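Ferredoxin component of dioxygenase (Sphingobium yanoikuyae, PDB 2I7F) probably carries electrons through a Rieske-type [2Fe-2S] cluster to the terminal oxygenase of biphenyl 2,3-dioxygenase. Local coordinates at residues Pro18-Tyr32 / Thr41-Thr53. Numbering follows the deposited sequence.
Sequences PVAVYQEKMPALAVY and TDNLCTHGNAMLT. With FES (Fe2/s2 (inorganic) cluster), chain D.
A30 and T41 form an antiparallel hydrogen-bonded pair, with A30 N to T41 O at 2.8 Å and T41 N to A30 O at 3.0 Å. Two residues on, beyond the non-hydrogen-bonded pair L29 and D42, N43 N bonds A28 O at 2.9 Å from above the carbonyl plane. A water also donates to A28 O and accepts from L44 N.

Y32 crosses T41 at about a right angle. Its OH donates to T41 OG1 at 2.7 Å, and OG1 lies in the ring plane, at the edge. T41 OG1 sits between its own backbone N and carbonyl carbon (chi1 79°), where it can receive this bond and donate to D42 O. A valine here would probably leave the Y32 hydroxyl without its acceptor and D42 O without this donor, though a methyl would still pack against the ring edge. L52 CD1 also touches Y32 OH.

T53 CG2 presses on A30 CB at 3.5 Å, a tight methyl contact, while T53 OG1 lies against A20 CB. N43 packs its CB against A28. M51 bends at chi2 (-53°), and its CE methyl meets A28 CB at 3.8 Å and Y22 OH. A second water bridges P18 O and T53 O.

Together these contacts tie the 29-34/37-42 hairpin and strand 19-21 to the cluster-binding loop of the Rieske fold. In that loop C45 SG binds one iron and H47 ND1 the other; C64 and H67 complete the site. L52 packs on F71 of strand 70-72, D42 OD1 bonds Y90 OH of strand 89-95, and L29 reaches L7 of strand 4-9.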
ATOM      1  N   PRO A  18       6.410   4.887   1.939  1.00 20.31           N
ATOM      2  CA  PRO A  18       5.992   3.644   1.302  1.00 19.55           C
ATOM      3  C   PRO A  18       6.777   3.274   0.048  1.00 19.37           C
ATOM      4  O   PRO A  18       7.364   4.153  -0.629  1.00 18.77           O
ATOM      5  CB  PRO A  18       4.508   3.858   0.969  1.00 19.58           C
ATOM      6  CG  PRO A  18       4.216   5.251   1.160  1.00 20.80           C
ATOM      7  CD  PRO A  18       5.359   5.919   1.915  1.00 19.64           C
ATOM      8  N   VAL A  19       6.746   1.972  -0.246  1.00 18.00           N
ATOM      9  CA  VAL A  19       7.606   1.340  -1.216  1.00 17.48           C
ATOM     10  C   VAL A  19       6.722   0.754  -2.301  1.00 17.80           C
ATOM     11  O   VAL A  19       5.788   0.004  -2.000  1.00 16.45           O
ATOM     12  CB  VAL A  19       8.437   0.229  -0.521  1.00 17.80           C
ATOM     13  CG1 VAL A  19       9.223  -0.606  -1.533  1.00 15.12           C
ATOM     14  CG2 VAL A  19       9.379   0.887   0.463  1.00 16.91           C
ATOM     15  N   ALA A  20       6.998   1.151  -3.544  1.00 17.25           N
ATOM     16  CA  ALA A  20       6.343   0.603  -4.716  1.00 16.31           C
ATOM     17  C   ALA A  20       6.974  -0.704  -5.095  1.00 15.56           C
ATOM     18  O   ALA A  20       8.167  -0.787  -5.288  1.00 16.68           O
ATOM     19  CB  ALA A  20       6.457   1.595  -5.917  1.00 14.71           C
ATOM     20  N   VAL A  21       6.162  -1.731  -5.227  1.00 16.34           N
ATOM     21  CA  VAL A  21       6.638  -3.045  -5.597  1.00 17.00           C
ATOM     22  C   VAL A  21       5.869  -3.465  -6.807  1.00 16.65           C
ATOM     23  O   VAL A  21       4.676  -3.362  -6.795  1.00 17.12           O
ATOM     24  CB  VAL A  21       6.389  -4.031  -4.486  1.00 17.28           C
ATOM     25  CG1 VAL A  21       6.645  -5.451  -4.985  1.00 17.11           C
ATOM     26  CG2 VAL A  21       7.285  -3.653  -3.249  1.00 17.02           C
ATOM     27  N   TYR A  22       6.547  -3.916  -7.856  1.00 16.73           N
ATOM     28  CA  TYR A  22       5.886  -4.369  -9.062  1.00 17.35           C
ATOM     29  C   TYR A  22       6.202  -5.821  -9.242  1.00 18.86           C
ATOM     30  O   TYR A  22       7.241  -6.163  -9.762  1.00 18.33           O
ATOM     31  CB  TYR A  22       6.391  -3.614 -10.292  1.00 16.98           C
ATOM     32  CG  TYR A  22       5.953  -2.170 -10.319  1.00 15.75           C
ATOM     33  CD1 TYR A  22       6.584  -1.204  -9.529  1.00 15.87           C
ATOM     34  CD2 TYR A  22       4.913  -1.761 -11.151  1.00 15.90           C
ATOM     35  CE1 TYR A  22       6.141   0.154  -9.558  1.00 15.24           C
ATOM     36  CE2 TYR A  22       4.480  -0.431 -11.196  1.00 15.40           C
ATOM     37  CZ  TYR A  22       5.090   0.519 -10.408  1.00 15.42           C
ATOM     38  OH  TYR A  22       4.640   1.816 -10.523  1.00 15.35           O
ATOM     39  N   GLN A  23       5.284  -6.674  -8.811  1.00 21.62           N
ATOM     40  CA  GLN A  23       5.509  -8.099  -8.802  1.00 22.72           C
ATOM     41  C   GLN A  23       4.735  -8.609 -10.019  1.00 22.76           C
ATOM     42  O   GLN A  23       3.627  -8.139 -10.316  1.00 21.99           O
ATOM     43  CB  GLN A  23       5.093  -8.699  -7.416  1.00 23.45           C
ATOM     44  CG  GLN A  23       5.776 -10.023  -7.005  1.00 25.11           C
ATOM     45  CD  GLN A  23       5.192 -11.275  -7.703  1.00 30.80           C
ATOM     46  OE1 GLN A  23       5.898 -12.265  -7.948  1.00 31.63           O
ATOM     47  NE2 GLN A  23       3.895 -11.228  -8.032  1.00 35.59           N
ATOM     48  N   GLU A  24       5.362  -9.501 -10.783  1.00 23.81           N
ATOM     49  CA  GLU A  24       4.847  -9.867 -12.084  1.00 25.19           C
ATOM     50  C   GLU A  24       3.443 -10.494 -12.069  1.00 25.00           C
ATOM     51  O   GLU A  24       2.676 -10.312 -13.016  1.00 25.27           O
ATOM     52  CB  GLU A  24       5.852 -10.710 -12.886  1.00 25.97           C
ATOM     53  CG  GLU A  24       6.286 -12.046 -12.288  1.00 28.16           C
ATOM     54  CD  GLU A  24       7.390 -12.698 -13.126  1.00 29.25           C
ATOM     55  OE1 GLU A  24       8.509 -12.886 -12.581  1.00 35.71           O
ATOM     56  OE2 GLU A  24       7.149 -13.017 -14.323  1.00 34.63           O
ATOM     57  N   LYS A  25       3.046 -11.146 -10.997  1.00 24.49           N
ATOM     58  CA  LYS A  25       1.685 -11.702 -10.988  1.00 25.52           C
ATOM     59  C   LYS A  25       0.537 -10.658 -10.736  1.00 25.03           C
ATOM     60  O   LYS A  25      -0.627 -10.913 -11.025  1.00 25.07           O
ATOM     61  CB  LYS A  25       1.634 -12.903 -10.018  1.00 26.11           C
ATOM     62  CG  LYS A  25       2.287 -14.166 -10.626  1.00 27.88           C
ATOM     63  CD  LYS A  25       2.492 -15.313  -9.616  1.00 28.43           C
ATOM     64  CE  LYS A  25       3.994 -15.581  -9.295  1.00 30.67           C
ATOM     65  NZ  LYS A  25       4.275 -17.053  -8.981  1.00 30.34           N
ATOM     66  N   MET A  26       0.892  -9.459 -10.295  1.00 23.61           N
ATOM     67  CA  MET A  26      -0.016  -8.602  -9.584  1.00 22.80           C
ATOM     68  C   MET A  26      -0.179  -7.208 -10.180  1.00 21.77           C
ATOM     69  O   MET A  26       0.684  -6.724 -10.927  1.00 21.56           O
ATOM     70  CB  MET A  26       0.527  -8.428  -8.169  1.00 22.48           C
ATOM     71  CG  MET A  26       0.717  -9.681  -7.372  1.00 23.40           C
ATOM     72  SD  MET A  26      -0.752 -10.659  -7.087  1.00 21.83           S
ATOM     73  CE  MET A  26      -1.696  -9.544  -6.083  1.00 17.41           C
ATOM     74  N   PRO A  27      -1.285  -6.537  -9.818  1.00 20.84           N
ATOM     75  CA  PRO A  27      -1.357  -5.112 -10.043  1.00 19.92           C
ATOM     76  C   PRO A  27      -0.271  -4.405  -9.264  1.00 17.76           C
ATOM     77  O   PRO A  27       0.200  -4.928  -8.277  1.00 17.37           O
ATOM     78  CB  PRO A  27      -2.761  -4.715  -9.535  1.00 20.42           C
ATOM     79  CG  PRO A  27      -3.379  -5.914  -8.979  1.00 20.30           C
ATOM     80  CD  PRO A  27      -2.513  -7.085  -9.204  1.00 21.20           C
ATOM     81  N   ALA A  28       0.127  -3.221  -9.685  1.00 17.31           N
ATOM     82  CA  ALA A  28       1.121  -2.472  -8.925  1.00 17.62           C
ATOM     83  C   ALA A  28       0.706  -2.499  -7.453  1.00 17.34           C
ATOM     84  O   ALA A  28      -0.486  -2.343  -7.152  1.00 18.49           O
ATOM     85  CB  ALA A  28       1.248  -1.036  -9.429  1.00 16.54           C
ATOM     86  N   LEU A  29       1.683  -2.694  -6.553  1.00 17.16           N
ATOM     87  CA  LEU A  29       1.455  -2.823  -5.105  1.00 16.79           C
ATOM     88  C   LEU A  29       2.211  -1.754  -4.343  1.00 17.12           C
ATOM     89  O   LEU A  29       3.212  -1.271  -4.815  1.00 16.73           O
ATOM     90  CB  LEU A  29       1.903  -4.184  -4.604  1.00 17.68           C
ATOM     91  CG  LEU A  29       1.201  -5.441  -5.176  1.00 14.95           C
ATOM     92  CD1 LEU A  29       1.988  -6.663  -4.715  1.00 15.79           C
ATOM     93  CD2 LEU A  29      -0.251  -5.519  -4.769  1.00 13.47           C
ATOM     94  N   ALA A  30       1.670  -1.366  -3.192  1.00 16.99           N
ATOM     95  CA  ALA A  30       2.233  -0.361  -2.330  1.00 16.10           C
ATOM     96  C   ALA A  30       2.449  -1.046  -1.009  1.00 16.74           C
ATOM     97  O   ALA A  30       1.560  -1.666  -0.489  1.00 15.52           O
ATOM     98  CB  ALA A  30       1.314   0.795  -2.173  1.00 16.60           C
ATOM     99  N   VAL A  31       3.644  -0.893  -0.454  1.00 17.18           N
ATOM    100  CA  VAL A  31       3.975  -1.435   0.859  1.00 16.86           C
ATOM    101  C   VAL A  31       4.269  -0.296   1.855  1.00 18.15           C
ATOM    102  O   VAL A  31       5.040   0.621   1.563  1.00 17.90           O
ATOM    103  CB  VAL A  31       5.186  -2.385   0.759  1.00 18.18           C
ATOM    104  CG1 VAL A  31       5.433  -3.103   2.100  1.00 14.56           C
ATOM    105  CG2 VAL A  31       4.969  -3.378  -0.356  1.00 16.47           C
ATOM    106  N   TYR A  32       3.634  -0.375   3.035  1.00 17.67           N
ATOM    107  CA  TYR A  32       3.703   0.642   4.052  1.00 17.20           C
ATOM    108  C   TYR A  32       4.133   0.089   5.397  1.00 17.71           C
ATOM    109  O   TYR A  32       3.848  -1.058   5.732  1.00 16.27           O
ATOM    110  CB  TYR A  32       2.359   1.307   4.276  1.00 16.48           C
ATOM    111  CG  TYR A  32       1.559   1.642   3.067  1.00 15.45           C
ATOM    112  CD1 TYR A  32       0.847   0.648   2.403  1.00 14.38           C
ATOM    113  CD2 TYR A  32       1.424   2.949   2.618  1.00 15.49           C
ATOM    114  CE1 TYR A  32       0.069   0.924   1.350  1.00 17.01           C
ATOM    115  CE2 TYR A  32       0.599   3.235   1.499  1.00 14.45           C
ATOM    116  CZ  TYR A  32      -0.075   2.221   0.890  1.00 15.78           C
ATOM    117  OH  TYR A  32      -0.900   2.436  -0.224  1.00 18.02           O
ATOM    118  N   THR A  41      -1.307  -2.582  -0.006  1.00 17.34           N
ATOM    119  CA  THR A  41      -2.465  -2.197  -0.814  1.00 17.61           C
ATOM    120  C   THR A  41      -2.092  -2.198  -2.299  1.00 17.89           C
ATOM    121  O   THR A  41      -0.926  -2.145  -2.632  1.00 18.22           O
ATOM    122  CB  THR A  41      -3.044  -0.781  -0.429  1.00 17.95           C
ATOM    123  OG1 THR A  41      -2.253   0.290  -0.993  1.00 16.95           O
ATOM    124  CG2 THR A  41      -3.177  -0.602   1.077  1.00 16.01           C
ATOM    125  N   ASP A  42      -3.073  -2.262  -3.194  1.00 17.99           N
ATOM    126  CA  ASP A  42      -2.846  -1.789  -4.556  1.00 17.82           C
ATOM    127  C   ASP A  42      -2.241  -0.366  -4.567  1.00 17.71           C
ATOM    128  O   ASP A  42      -2.501   0.445  -3.697  1.00 19.17           O
ATOM    129  CB  ASP A  42      -4.127  -1.816  -5.377  1.00 18.09           C
ATOM    130  CG  ASP A  42      -4.490  -3.213  -5.853  1.00 18.73           C
ATOM    131  OD1 ASP A  42      -3.692  -4.150  -5.638  1.00 19.92           O
ATOM    132  OD2 ASP A  42      -5.583  -3.376  -6.432  1.00 19.16           O
ATOM    133  N   ASN A  43      -1.376  -0.094  -5.525  1.00 17.07           N
ATOM    134  CA  ASN A  43      -0.742   1.229  -5.632  1.00 15.73           C
ATOM    135  C   ASN A  43      -1.561   2.229  -6.490  1.00 16.28           C
ATOM    136  O   ASN A  43      -1.542   3.442  -6.223  1.00 16.52           O
ATOM    137  CB  ASN A  43       0.662   1.045  -6.217  1.00 14.84           C
ATOM    138  CG  ASN A  43       1.611   2.115  -5.853  1.00 15.17           C
ATOM    139  OD1 ASN A  43       2.765   2.144  -6.353  1.00 20.54           O
ATOM    140  ND2 ASN A  43       1.186   3.017  -4.984  1.00 13.70           N
ATOM    141  N   LEU A  44      -2.252   1.740  -7.523  1.00 15.97           N
ATOM    142  CA  LEU A  44      -3.040   2.614  -8.374  1.00 15.25           C
ATOM    143  C   LEU A  44      -4.252   3.152  -7.572  1.00 16.96           C
ATOM    144  O   LEU A  44      -5.117   2.389  -7.142  1.00 17.13           O
ATOM    145  CB  LEU A  44      -3.529   1.892  -9.674  1.00 15.59           C
ATOM    146  CG  LEU A  44      -4.064   2.799 -10.806  1.00 15.12           C
ATOM    147  CD1 LEU A  44      -2.917   3.630 -11.451  1.00 14.23           C
ATOM    148  CD2 LEU A  44      -4.834   2.012 -11.869  1.00 12.98           C
ATOM    149  N   CYS A  45      -4.285   4.473  -7.375  1.00 16.54           N
ATOM    150  CA  CYS A  45      -5.465   5.160  -6.861  1.00 16.01           C
ATOM    151  C   CYS A  45      -6.710   4.682  -7.620  1.00 16.25           C
ATOM    152  O   CYS A  45      -6.624   4.384  -8.810  1.00 15.74           O
ATOM    153  CB  CYS A  45      -5.345   6.667  -7.020  1.00 16.30           C
ATOM    154  SG  CYS A  45      -6.681   7.475  -6.125  1.00 14.56           S
ATOM    155  N   THR A  46      -7.822   4.539  -6.899  1.00 16.37           N
ATOM    156  CA  THR A  46      -9.074   4.045  -7.495  1.00 16.02           C
ATOM    157  C   THR A  46      -9.798   5.185  -8.188  1.00 15.02           C
ATOM    158  O   THR A  46     -10.751   4.957  -8.934  1.00 15.41           O
ATOM    159  CB  THR A  46     -10.060   3.360  -6.462  1.00 16.20           C
ATOM    160  OG1 THR A  46     -10.475   4.325  -5.481  1.00 17.09           O
ATOM    161  CG2 THR A  46      -9.461   2.114  -5.773  1.00 13.99           C
ATOM    162  N   HIS A  47      -9.341   6.415  -7.960  1.00 15.67           N
ATOM    163  CA  HIS A  47      -9.961   7.569  -8.561  1.00 15.47           C
ATOM    164  C   HIS A  47      -9.314   8.005  -9.877  1.00 16.02           C
ATOM    165  O   HIS A  47      -9.976   8.577 -10.754  1.00 15.63           O
ATOM    166  CB  HIS A  47     -10.010   8.713  -7.564  1.00 15.30           C
ATOM    167  CG  HIS A  47     -10.644   9.929  -8.125  1.00 14.90           C
ATOM    168  ND1 HIS A  47      -9.911  11.011  -8.562  1.00 16.94           N
ATOM    169  CD2 HIS A  47     -11.933  10.195  -8.437  1.00 17.99           C
ATOM    170  CE1 HIS A  47     -10.731  11.912  -9.070  1.00 16.81           C
ATOM    171  NE2 HIS A  47     -11.962  11.433  -9.021  1.00 16.02           N
ATOM    172  N   GLY A  48      -8.031   7.737 -10.036  1.00 16.24           N
ATOM    173  CA  GLY A  48      -7.378   8.061 -11.284  1.00 16.15           C
ATOM    174  C   GLY A  48      -6.017   7.435 -11.459  1.00 16.01           C
ATOM    175  O   GLY A  48      -5.675   6.462 -10.804  1.00 16.60           O
ATOM    176  N   ASN A  49      -5.243   7.984 -12.390  1.00 15.42           N
ATOM    177  CA  ASN A  49      -3.954   7.422 -12.747  1.00 15.47           C
ATOM    178  C   ASN A  49      -2.859   8.128 -11.930  1.00 14.96           C
ATOM    179  O   ASN A  49      -2.174   9.012 -12.421  1.00 14.86           O
ATOM    180  CB  ASN A  49      -3.695   7.576 -14.257  1.00 15.44           C
ATOM    181  CG  ASN A  49      -4.581   6.697 -15.123  1.00 16.84           C
ATOM    182  OD1 ASN A  49      -4.822   5.546 -14.823  1.00 16.03           O
ATOM    183  ND2 ASN A  49      -5.053   7.260 -16.245  1.00 17.12           N
ATOM    184  N   ALA A  50      -2.757   7.755 -10.648  1.00 15.19           N
ATOM    185  CA  ALA A  50      -1.690   8.159  -9.755  1.00 14.91           C
ATOM    186  C   ALA A  50      -1.340   6.943  -8.917  1.00 14.87           C
ATOM    187  O   ALA A  50      -2.179   6.052  -8.736  1.00 14.60           O
ATOM    188  CB  ALA A  50      -2.127   9.288  -8.869  1.00 15.13           C
ATOM    189  N   MET A  51      -0.105   6.903  -8.435  1.00 13.82           N
ATOM    190  CA  MET A  51       0.353   5.853  -7.514  1.00 14.25           C
ATOM    191  C   MET A  51       0.376   6.381  -6.103  1.00 14.28           C
ATOM    192  O   MET A  51       0.956   7.442  -5.847  1.00 15.03           O
ATOM    193  CB  MET A  51       1.747   5.336  -7.873  1.00 14.04           C
ATOM    194  CG  MET A  51       1.812   4.487  -9.187  1.00 13.10           C
ATOM    195  SD  MET A  51       0.670   3.104  -9.264  1.00 15.90           S
ATOM    196  CE  MET A  51       0.962   2.484 -10.886  1.00 11.11           C
ATOM    197  N   LEU A  52      -0.212   5.622  -5.185  1.00 14.31           N
ATOM    198  CA  LEU A  52      -0.269   6.040  -3.801  1.00 15.37           C
ATOM    199  C   LEU A  52       1.115   6.172  -3.141  1.00 16.11           C
ATOM    200  O   LEU A  52       1.309   7.041  -2.309  1.00 16.88           O
ATOM    201  CB  LEU A  52      -1.180   5.137  -2.997  1.00 15.08           C
ATOM    202  CG  LEU A  52      -2.639   5.135  -3.383  1.00 14.70           C
ATOM    203  CD1 LEU A  52      -3.289   4.062  -2.534  1.00 10.54           C
ATOM    204  CD2 LEU A  52      -3.282   6.559  -3.160  1.00  8.63           C
ATOM    205  N   THR A  53       2.092   5.380  -3.583  1.00 16.61           N
ATOM    206  CA  THR A  53       3.466   5.465  -3.040  1.00 15.71           C
ATOM    207  C   THR A  53       4.129   6.812  -3.394  1.00 15.89           C
ATOM    208  O   THR A  53       5.097   7.193  -2.726  1.00 15.75           O
ATOM    209  CB  THR A  53       4.366   4.319  -3.536  1.00 16.43           C
ATOM    210  OG1 THR A  53       4.402   4.358  -4.968  1.00 14.96           O
ATOM    211  CG2 THR A  53       3.879   2.971  -3.020  1.00 14.87           C
TER
HETATM  212 FE1  FES D 501      -7.853  11.431  -7.823  1.00 17.77          FE
HETATM  213 FE2  FES D 501      -6.139   9.687  -6.538  1.00 18.55          FE
HETATM  214  S1  FES D 501      -7.697  11.018  -5.687  1.00 19.86           S
HETATM  215  S2  FES D 501      -6.319  10.119  -8.737  1.00 19.06           S
HETATM  216  O   HOH W   1       7.343   6.808  -1.010  1.00 28.34           O
HETATM  217  O   HOH W   2      -2.376  -1.230  -8.700  1.00 18.03           O